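Local atomic coordinates of putative citrate lyase, alfa subunit (Streptococcus mutans, PDB entry 2HJ0), a protein that belongs to the CitF family as a putative citrate lyase alpha subunit and folds around two mixed, largely parallel beta-sheets. Residues Y192-A197 against H346-A351; A152-I155 against D159-I162; M353-L358 against H400-F405; A312-L317 against A336-R341. All blocks are in the same frame, centred on the assembly; numbering follows the deposited sequence.

Overall arrangement
Contacts 1, 2 and 3 lie close together, their centres 14 to 15 Å apart, whereas contact 4 is more peripheral. Contact 1 touches all the others. Its Ile195 packs on Ala152 of contact 2, its Ile349 CD1 lies 3.9 Å from Tyr354 CB of contact 3, and its His346 probably hydrogen-bonds Ser338 of contact 4, which is nested in the loop that contact 1 closes. Contacts 2 and 3 meet through Arg153 and Leu358. Contacts 2 and 4 stay apart, with nearest atoms about 18 Å from each other. A bound citric acid, probably from the crystallisation liquor, has its nearest atom about 3 Å from the side chain of Tyr192 in contact 1.

Contact 1. Residues Y192-A197 against H346-A351; sequences YAMIDA and HYEIDA
Met194, a selenomethionine, reaches from helix 191-199 across to Glu348 and Asp350. Its CB starts the contact, 3.9 Å from Asp350 CB. CG lies anti to the carbonyl carbon of Met194 (chi1 -79°), and the chain runs on extended through chi2, carrying the selenium out to the carboxylate of Glu348. There SE lies 3.7 Å from Glu348 CD and is nearly as close to CG and both oxygens. A bend at chi3 then turns the terminal CE alongside Glu348 OE2, at 3.8 Å. The two side chains meet at a slant, and the selenium rests on a carboxylate whose polar needs are met elsewhere: OE1 accepts from Leu190 N, and OE2 pairs with Ser219 OG. Asp350 uses its own carboxylate as the N-cap of helix 351-355, with OD1 taking Met353 N. Beside this, the methyl of Ala351 approaches the Tyr192 ring obliquely, CB to CD1 3.6 Å. The hydroxyl of Tyr192 bonds to Gln329, and its ring stacks with His71 close to the bound citric acid. Strand 346-348 is an edge strand of the nine-stranded sheet within this chain and pairs with strand 322-327, while Ala193 on helix 191-199 packs on Leu167 of strand 164-169 in the ten-stranded sheet, so the contact ties one sheet system to the other.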
# COMPACT_ATOMS: atom_id res chain seq x y z
N TYR A 192 -9.94 7.56 2.90
CA TYR A 192 -10.63 7.84 1.66
C TYR A 192 -9.63 8.36 0.63
O TYR A 192 -9.70 8.00 -0.54
CB TYR A 192 -11.78 8.84 1.87
CG TYR A 192 -12.83 8.37 2.86
CD1 TYR A 192 -13.43 7.11 2.73
CD2 TYR A 192 -13.16 9.14 3.99
CE1 TYR A 192 -14.33 6.64 3.69
CE2 TYR A 192 -14.05 8.68 4.96
CZ TYR A 192 -14.63 7.43 4.81
OH TYR A 192 -15.48 6.94 5.78
N ALA A 193 -8.66 9.17 1.05
CA ALA A 193 -7.67 9.69 0.10
C ALA A 193 -6.69 8.63 -0.38
O ALA A 193 -6.20 8.69 -1.52
CB ALA A 193 -6.92 10.85 0.72
N MSE A 194 -6.38 7.66 0.47
CA MSE A 194 -5.43 6.61 0.11
C MSE A 194 -5.80 5.84 -1.14
O MSE A 194 -4.93 5.39 -1.88
CB MSE A 194 -5.22 5.64 1.27
CG MSE A 194 -4.29 6.16 2.35
SE MSE A 194 -4.44 5.22 4.03
CE MSE A 194 -2.90 4.05 3.90
N ILE A 195 -7.09 5.67 -1.38
CA ILE A 195 -7.50 4.94 -2.56
C ILE A 195 -7.33 5.82 -3.79
O ILE A 195 -6.96 5.34 -4.84
CB ILE A 195 -8.94 4.47 -2.42
CG1 ILE A 195 -9.38 3.79 -3.71
CG2 ILE A 195 -9.84 5.63 -2.10
CD1 ILE A 195 -10.76 3.21 -3.61
N ASP A 196 -7.60 7.11 -3.65
CA ASP A 196 -7.43 8.03 -4.76
C ASP A 196 -6.00 8.00 -5.25
O ASP A 196 -5.76 7.82 -6.43
CB ASP A 196 -7.75 9.45 -4.33
CG ASP A 196 -9.23 9.69 -4.18
OD1 ASP A 196 -9.89 8.87 -3.50
OD2 ASP A 196 -9.73 10.69 -4.73
N ALA A 197 -5.06 8.19 -4.35
CA ALA A 197 -3.66 8.23 -4.75
C ALA A 197 -3.17 6.92 -5.32
O ALA A 197 -2.11 6.87 -5.94
CB ALA A 197 -2.80 8.62 -3.56
N HIS A 346 -4.02 0.79 16.96
CA HIS A 346 -4.96 1.67 16.29
C HIS A 346 -4.37 1.81 14.88
O HIS A 346 -3.45 2.61 14.68
CB HIS A 346 -5.04 3.02 17.01
CG HIS A 346 -6.12 3.92 16.50
ND1 HIS A 346 -6.51 5.06 17.17
CD2 HIS A 346 -6.89 3.86 15.39
CE1 HIS A 346 -7.46 5.67 16.49
NE2 HIS A 346 -7.71 4.96 15.40
N TYR A 347 -4.90 1.04 13.93
CA TYR A 347 -4.39 1.02 12.56
C TYR A 347 -5.22 1.73 11.50
O TYR A 347 -6.45 1.67 11.49
CB TYR A 347 -4.18 -0.43 12.11
CG TYR A 347 -2.87 -0.67 11.39
CD1 TYR A 347 -1.66 -0.63 12.09
CD2 TYR A 347 -2.83 -0.93 10.02
CE1 TYR A 347 -0.45 -0.86 11.44
CE2 TYR A 347 -1.62 -1.16 9.35
CZ TYR A 347 -0.43 -1.13 10.07
OH TYR A 347 0.77 -1.36 9.43
N GLU A 348 -4.52 2.39 10.58
CA GLU A 348 -5.16 3.12 9.49
C GLU A 348 -5.43 2.20 8.29
O GLU A 348 -4.59 1.39 7.91
CB GLU A 348 -4.25 4.27 9.09
CG GLU A 348 -4.70 5.08 7.88
CD GLU A 348 -3.67 6.13 7.48
OE1 GLU A 348 -4.04 7.32 7.33
OE2 GLU A 348 -2.48 5.76 7.31
N ILE A 349 -6.62 2.32 7.71
CA ILE A 349 -6.98 1.49 6.56
C ILE A 349 -7.66 2.32 5.47
O ILE A 349 -8.43 3.25 5.77
CB ILE A 349 -7.94 0.35 6.96
CG1 ILE A 349 -9.26 0.96 7.47
CG2 ILE A 349 -7.29 -0.54 8.01
CD1 ILE A 349 -10.39 -0.04 7.68
N ASP A 350 -7.39 1.98 4.21
CA ASP A 350 -7.99 2.66 3.07
C ASP A 350 -9.44 2.22 2.94
O ASP A 350 -9.81 1.13 3.37
CB ASP A 350 -7.24 2.32 1.79
CG ASP A 350 -7.35 0.84 1.41
OD1 ASP A 350 -8.40 0.43 0.89
OD2 ASP A 350 -6.39 0.09 1.63
N ALA A 351 -10.26 3.07 2.34
CA ALA A 351 -11.68 2.76 2.15
C ALA A 351 -11.95 1.45 1.42
O ALA A 351 -12.99 0.84 1.63
CB ALA A 351 -12.37 3.91 1.40

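Contact 2. Residues A152-I155 against D159-I162; sequences ARAI and DIHI
Ile160 and Ile155 form the apolar centre, with CG2 of Ile160 lying 4.0 Å from CG1 of Ile155. That methyl sits between the backbone N and the carbonyl carbon of Ile160, a position that turns it onto the helix backbone and brings it 3.4 Å from Ala154 CB. Farther along, the ends of two isoleucines meet obliquely, Ile155 CD1 to Ile162 CD1 at 3.9 Å, and Ile155 also leans on Tyr199 of helix 191-199. Moving outward, the backbone joins in through a weak hydrogen bond from Asp159 N to Ala154 O, 3.3 Å long. At the polar edge Arg153 approaches Asp159 with its guanidinium edge: NH2 to OD1 is 3.5 Å, a salt bridge whose hydrogen bond is weak. The two flat groups stand nearly perpendicular, 78° apart. Arg153 NH1 has other partners, a salt bridge to Glu498 OE2 and a hydrogen bond to Arg500 O. The segments belong to helix 148-157 and the loop that returns the chain to strand 164-169, a helix-to-strand connection of the ten-stranded sheet. Apolar packing of Ile155, Ile160, Ile162 and the Ala154 methyl probably holds this loop more than the exposed carboxylate does, since both polar links from Asp159 are long and weak.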
# COMPACT_ATOMS: atom_id res chain seq x y z
N ALA A 152 -15.16 3.03 -3.77
CA ALA A 152 -13.95 2.25 -3.85
C ALA A 152 -14.14 1.19 -4.94
O ALA A 152 -13.24 0.96 -5.73
CB ALA A 152 -13.65 1.60 -2.50
N ARG A 153 -15.32 0.56 -4.99
CA ARG A 153 -15.57 -0.46 -6.01
C ARG A 153 -15.47 0.15 -7.40
O ARG A 153 -14.75 -0.37 -8.26
CB ARG A 153 -16.96 -1.07 -5.85
CG ARG A 153 -17.26 -2.17 -6.88
CD ARG A 153 -18.66 -2.03 -7.47
NE ARG A 153 -18.79 -0.87 -8.34
CZ ARG A 153 -19.70 0.09 -8.18
NH1 ARG A 153 -20.57 0.01 -7.19
NH2 ARG A 153 -19.75 1.11 -9.02
N ALA A 154 -16.16 1.26 -7.63
CA ALA A 154 -16.13 1.92 -8.94
C ALA A 154 -14.72 2.27 -9.40
O ALA A 154 -14.34 1.96 -10.53
CB ALA A 154 -16.98 3.18 -8.94
N ILE A 155 -13.94 2.91 -8.53
CA ILE A 155 -12.59 3.29 -8.90
C ILE A 155 -11.75 2.07 -9.23
O ILE A 155 -10.99 2.08 -10.20
CB ILE A 155 -11.94 4.11 -7.78
CG1 ILE A 155 -12.76 5.39 -7.56
CG2 ILE A 155 -10.49 4.45 -8.13
CD1 ILE A 155 -12.24 6.31 -6.50
N ASP A 159 -14.84 1.59 -13.73
CA ASP A 159 -16.00 2.10 -14.43
C ASP A 159 -16.07 3.59 -14.13
O ASP A 159 -17.08 4.24 -14.37
CB ASP A 159 -17.27 1.35 -14.04
CG ASP A 159 -17.49 1.31 -12.57
OD1 ASP A 159 -18.27 0.45 -12.10
OD2 ASP A 159 -16.87 2.16 -11.89
N ILE A 160 -14.96 4.10 -13.62
CA ILE A 160 -14.77 5.51 -13.30
C ILE A 160 -13.25 5.66 -13.22
O ILE A 160 -12.57 4.75 -12.74
CB ILE A 160 -15.39 5.85 -11.94
CG1 ILE A 160 -15.07 7.29 -11.55
CG2 ILE A 160 -14.87 4.91 -10.90
CD1 ILE A 160 -15.45 7.62 -10.13
N HIS A 161 -12.70 6.78 -13.69
CA HIS A 161 -11.24 6.94 -13.67
C HIS A 161 -10.81 8.37 -13.36
O HIS A 161 -11.17 9.32 -14.06
CB HIS A 161 -10.68 6.50 -15.03
CG HIS A 161 -9.27 6.04 -14.98
ND1 HIS A 161 -8.20 6.90 -15.10
CD2 HIS A 161 -8.73 4.80 -14.83
CE1 HIS A 161 -7.07 6.22 -15.02
NE2 HIS A 161 -7.37 4.94 -14.86
N ILE A 162 -10.01 8.52 -12.31
CA ILE A 162 -9.57 9.84 -11.90
C ILE A 162 -8.36 10.34 -12.67
O ILE A 162 -7.32 9.70 -12.71
CB ILE A 162 -9.23 9.86 -10.40
CG1 ILE A 162 -10.42 9.30 -9.61
CG2 ILE A 162 -8.94 11.28 -9.94
CD1 ILE A 162 -10.12 9.10 -8.13

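Contact 3. Residues M353-L358 against H400-F405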
# COMPACT_ATOMS: atom_id res chain seq x y z
N MSE A 353 -10.10 -1.46 1.59
CA MSE A 353 -9.97 -2.55 2.55
C MSE A 353 -11.14 -2.49 3.52
O MSE A 353 -11.55 -3.50 4.11
CB MSE A 353 -8.67 -2.42 3.32
CG MSE A 353 -8.41 -3.62 4.22
SE MSE A 353 -6.73 -3.42 5.10
CE MSE A 353 -7.16 -4.20 6.79
N TYR A 354 -11.67 -1.27 3.68
CA TYR A 354 -12.78 -1.00 4.58
C TYR A 354 -14.11 -1.61 4.19
O TYR A 354 -14.58 -2.52 4.87
CB TYR A 354 -12.95 0.53 4.77
CG TYR A 354 -14.17 0.90 5.60
CD1 TYR A 354 -14.42 0.26 6.81
CD2 TYR A 354 -15.08 1.86 5.17
CE1 TYR A 354 -15.55 0.56 7.56
CE2 TYR A 354 -16.22 2.17 5.91
CZ TYR A 354 -16.46 1.50 7.11
OH TYR A 354 -17.59 1.75 7.86
N ALA A 355 -14.73 -1.13 3.11
CA ALA A 355 -16.04 -1.65 2.78
C ALA A 355 -16.36 -1.98 1.32
O ALA A 355 -17.51 -1.89 0.90
CB ALA A 355 -17.08 -0.70 3.31
N SER A 356 -15.36 -2.40 0.55
CA SER A 356 -15.60 -2.71 -0.84
C SER A 356 -16.20 -4.07 -1.06
O SER A 356 -15.68 -5.08 -0.59
CB SER A 356 -14.32 -2.63 -1.65
OG SER A 356 -14.52 -3.17 -2.94
N PRO A 357 -17.31 -4.13 -1.80
CA PRO A 357 -17.97 -5.40 -2.08
C PRO A 357 -17.20 -6.24 -3.10
O PRO A 357 -17.40 -7.45 -3.18
CB PRO A 357 -19.35 -4.95 -2.58
CG PRO A 357 -19.03 -3.68 -3.30
CD PRO A 357 -18.05 -2.99 -2.38
N LEU A 358 -16.32 -5.62 -3.87
CA LEU A 358 -15.54 -6.34 -4.87
C LEU A 358 -14.06 -6.32 -4.58
O LEU A 358 -13.29 -5.71 -5.32
CB LEU A 358 -15.76 -5.76 -6.26
CG LEU A 358 -17.04 -6.20 -6.96
CD1 LEU A 358 -17.03 -5.66 -8.38
CD2 LEU A 358 -17.11 -7.71 -6.96
N HIS A 400 -23.33 3.19 5.39
CA HIS A 400 -24.58 2.63 5.87
C HIS A 400 -24.98 1.32 5.18
O HIS A 400 -24.97 0.26 5.81
CB HIS A 400 -25.67 3.68 5.72
CG HIS A 400 -26.83 3.47 6.63
ND1 HIS A 400 -27.76 2.47 6.44
CD2 HIS A 400 -27.24 4.15 7.73
CE1 HIS A 400 -28.70 2.56 7.37
NE2 HIS A 400 -28.41 3.57 8.16
N CYS A 401 -25.34 1.37 3.90
CA CYS A 401 -25.73 0.13 3.24
C CYS A 401 -24.56 -0.85 3.18
O CYS A 401 -24.77 -2.05 3.02
CB CYS A 401 -26.25 0.40 1.82
SG CYS A 401 -24.99 0.73 0.57
N ASP A 402 -23.33 -0.35 3.32
CA ASP A 402 -22.14 -1.19 3.29
C ASP A 402 -22.04 -2.13 4.48
O ASP A 402 -22.06 -3.34 4.33
CB ASP A 402 -20.86 -0.35 3.30
CG ASP A 402 -20.55 0.28 1.97
OD1 ASP A 402 -20.72 -0.41 0.92
OD2 ASP A 402 -20.11 1.45 1.97
N THR A 403 -21.91 -1.56 5.67
CA THR A 403 -21.78 -2.39 6.85
C THR A 403 -23.10 -3.09 7.14
O THR A 403 -23.12 -4.25 7.57
CB THR A 403 -21.36 -1.56 8.06
OG1 THR A 403 -22.50 -0.84 8.53
CG2 THR A 403 -20.30 -0.58 7.67
N ALA A 404 -24.20 -2.40 6.91
CA ALA A 404 -25.50 -3.01 7.17
C ALA A 404 -25.54 -4.38 6.52
O ALA A 404 -26.15 -5.31 7.04
CB ALA A 404 -26.62 -2.15 6.63
N PHE A 405 -24.90 -4.51 5.37
CA PHE A 405 -24.93 -5.80 4.71
C PHE A 405 -23.89 -6.77 5.27
O PHE A 405 -24.21 -7.91 5.57
CB PHE A 405 -24.74 -5.62 3.21
CG PHE A 405 -24.54 -6.91 2.46
CD1 PHE A 405 -23.27 -7.44 2.30
CD2 PHE A 405 -25.62 -7.60 1.94
CE1 PHE A 405 -23.08 -8.64 1.63
CE2 PHE A 405 -25.44 -8.80 1.27
CZ PHE A 405 -24.17 -9.32 1.12
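Helix 351-355 abuts helix 400-406 through Ala355 and Asp402, and an ST turn follows in segment 353-358, with Ser356 OG accepting from Leu358 N at 3.2 Å. The methyl of Ala355 lies against the stem of the aspartate, CB to CB 3.8 Å, and is about equally near Asp402 CG. Within its own segment the same methyl sits over one face of the Tyr354 ring, 3.7 Å above the plane and offset toward the rim. Tyr354 has CG anti to the backbone N (chi1 175°), which sends the ring alongside Ala355 and brings OH to within 3.6 Å of Thr403 CG2. That methyl approaches the ring obliquely, and Thr403 packs in turn on Cys370 and Leu372 of strand 369-372. The phenol bonds to Gln277 OE1. Asp402 OD1 lies 3.5 Å from Ala355 O, two acceptors both drawn to Arg500: its NE forms a salt bridge with OD1, while NH2 gives the carbonyl a weak hydrogen bond. Ser147 OG also bonds OD1, and Gly149 N, in helix 148-157, bonds OD2. The segments thus meet by van der Waals contact, and the buried carboxylate draws its polar support from Arg500, Ser147 and Gly149.

Contact 4. Residues A312-L317 against A336-R341; sequences AMVELL and AVSLDR
Val314 points both of its methyls at Ser338. With CG1 anti to the backbone N (chi1 -175°) and CG2 anti to the carbonyl carbon, the isopropyl group spreads across the serine stem: CG1 lies 3.5 Å and CG2 3.7 Å from Ser338 CB. The hydroxyl is nearest to the first of these branches, OG touching CG1 in a van der Waals contact, while its hydrogen bonds lie elsewhere. Ser338 OG is itself swung away from the backbone N of its residue (chi1 -174°), which puts it over the valine and leaves it hydrogen-bonded to Asn342 OD1 and His346 ND1, the latter on the following strand.

These side chains join the helices of two consecutive beta-alpha-beta crossovers. Helix 311-318 connects strand 302-305 to 322-327, and helix 333-341 connects 322-327 to 346-348; the three strands are neighbours and parallel in the nine-stranded sheet. Met313 and Leu317, on the sheet-facing side of their helix, pack on strand 322-327, while Leu339 on the other helix packs on strand 346-348.

Arg341, which is exposed, touches the valine with NH1 alone. Its chain runs out extended through chi1 and chi2, then bends at chi3 (-41°), folding the guanidinium back along its own helix. One face comes to lie over Ser338 CA, 4.1 Å above the plane and over its centre, and NH1 approaches Val314 CG1 obliquely at 3.8 Å. The charge is answered on the partner helix, where NH1 forms a salt bridge with Glu318 OE1.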
# COMPACT_ATOMS: atom_id res chain seq x y z
N ALA A 312 -14.61 7.85 22.46
CA ALA A 312 -15.18 6.74 23.23
C ALA A 312 -14.49 5.45 22.84
O ALA A 312 -14.27 4.56 23.66
CB ALA A 312 -16.65 6.62 22.98
N MSE A 313 -14.14 5.37 21.56
CA MSE A 313 -13.47 4.20 21.03
C MSE A 313 -12.03 4.11 21.55
O MSE A 313 -11.56 3.03 21.89
CB MSE A 313 -13.48 4.25 19.51
CG MSE A 313 -13.83 2.92 18.91
SE MSE A 313 -15.44 2.21 19.76
CE MSE A 313 -16.52 2.06 18.13
N VAL A 314 -11.35 5.25 21.61
CA VAL A 314 -9.99 5.29 22.09
C VAL A 314 -10.04 4.90 23.56
O VAL A 314 -9.19 4.16 24.06
CB VAL A 314 -9.40 6.70 21.98
CG1 VAL A 314 -7.92 6.69 22.37
CG2 VAL A 314 -9.57 7.22 20.57
N GLU A 315 -11.05 5.41 24.23
CA GLU A 315 -11.25 5.13 25.65
C GLU A 315 -11.24 3.62 25.85
O GLU A 315 -10.50 3.12 26.68
CB GLU A 315 -12.59 5.71 26.10
CG GLU A 315 -12.57 6.46 27.43
CD GLU A 315 -12.41 7.97 27.27
OE1 GLU A 315 -11.28 8.46 27.02
OE2 GLU A 315 -13.43 8.68 27.41
N LEU A 316 -12.06 2.89 25.09
CA LEU A 316 -12.12 1.44 25.22
C LEU A 316 -10.82 0.73 24.90
O LEU A 316 -10.49 -0.30 25.51
CB LEU A 316 -13.23 0.87 24.34
CG LEU A 316 -14.68 1.12 24.76
CD1 LEU A 316 -15.60 0.62 23.65
CD2 LEU A 316 -14.99 0.41 26.08
N LEU A 317 -10.08 1.24 23.92
CA LEU A 317 -8.81 0.63 23.53
C LEU A 317 -7.79 0.77 24.66
O LEU A 317 -6.91 -0.09 24.81
CB LEU A 317 -8.27 1.30 22.26
CG LEU A 317 -6.93 0.72 21.78
CD1 LEU A 317 -7.19 -0.57 21.02
CD2 LEU A 317 -6.18 1.71 20.91
N ALA A 336 -7.82 11.15 16.22
CA ALA A 336 -6.76 11.29 15.26
C ALA A 336 -5.45 11.15 16.03
O ALA A 336 -4.51 10.51 15.56
CB ALA A 336 -6.84 12.62 14.57
N VAL A 337 -5.38 11.72 17.22
CA VAL A 337 -4.15 11.64 18.01
C VAL A 337 -3.81 10.20 18.35
O VAL A 337 -2.65 9.79 18.24
CB VAL A 337 -4.28 12.45 19.29
CG1 VAL A 337 -3.03 12.26 20.16
CG2 VAL A 337 -4.45 13.93 18.93
N SER A 338 -4.82 9.45 18.76
CA SER A 338 -4.67 8.05 19.12
C SER A 338 -4.08 7.20 18.00
O SER A 338 -3.31 6.27 18.25
CB SER A 338 -6.02 7.48 19.53
OG SER A 338 -5.87 6.17 20.01
N LEU A 339 -4.45 7.53 16.77
CA LEU A 339 -3.97 6.79 15.61
C LEU A 339 -2.45 6.79 15.59
O LEU A 339 -1.82 5.90 15.01
CB LEU A 339 -4.49 7.43 14.33
CG LEU A 339 -4.00 6.79 13.03
CD1 LEU A 339 -4.44 5.33 12.97
CD2 LEU A 339 -4.57 7.57 11.85
N ASP A 340 -1.86 7.78 16.24
CA ASP A 340 -0.42 7.90 16.30
C ASP A 340 0.14 7.38 17.62
O ASP A 340 1.15 6.67 17.64
CB ASP A 340 -0.02 9.36 16.09
CG ASP A 340 1.45 9.60 16.36
OD1 ASP A 340 2.29 8.96 15.69
OD2 ASP A 340 1.76 10.42 17.25
N ARG A 341 -0.52 7.74 18.71
CA ARG A 341 -0.11 7.36 20.07
C ARG A 341 -0.13 5.85 20.32
O ARG A 341 0.88 5.28 20.76
CB ARG A 341 -1.03 8.05 21.09
CG ARG A 341 -0.63 7.88 22.55
CD ARG A 341 -1.82 8.18 23.48
NE ARG A 341 -2.60 9.34 23.03
CZ ARG A 341 -3.92 9.37 23.00
NH1 ARG A 341 -4.61 8.30 23.40
NH2 ARG A 341 -4.57 10.46 22.58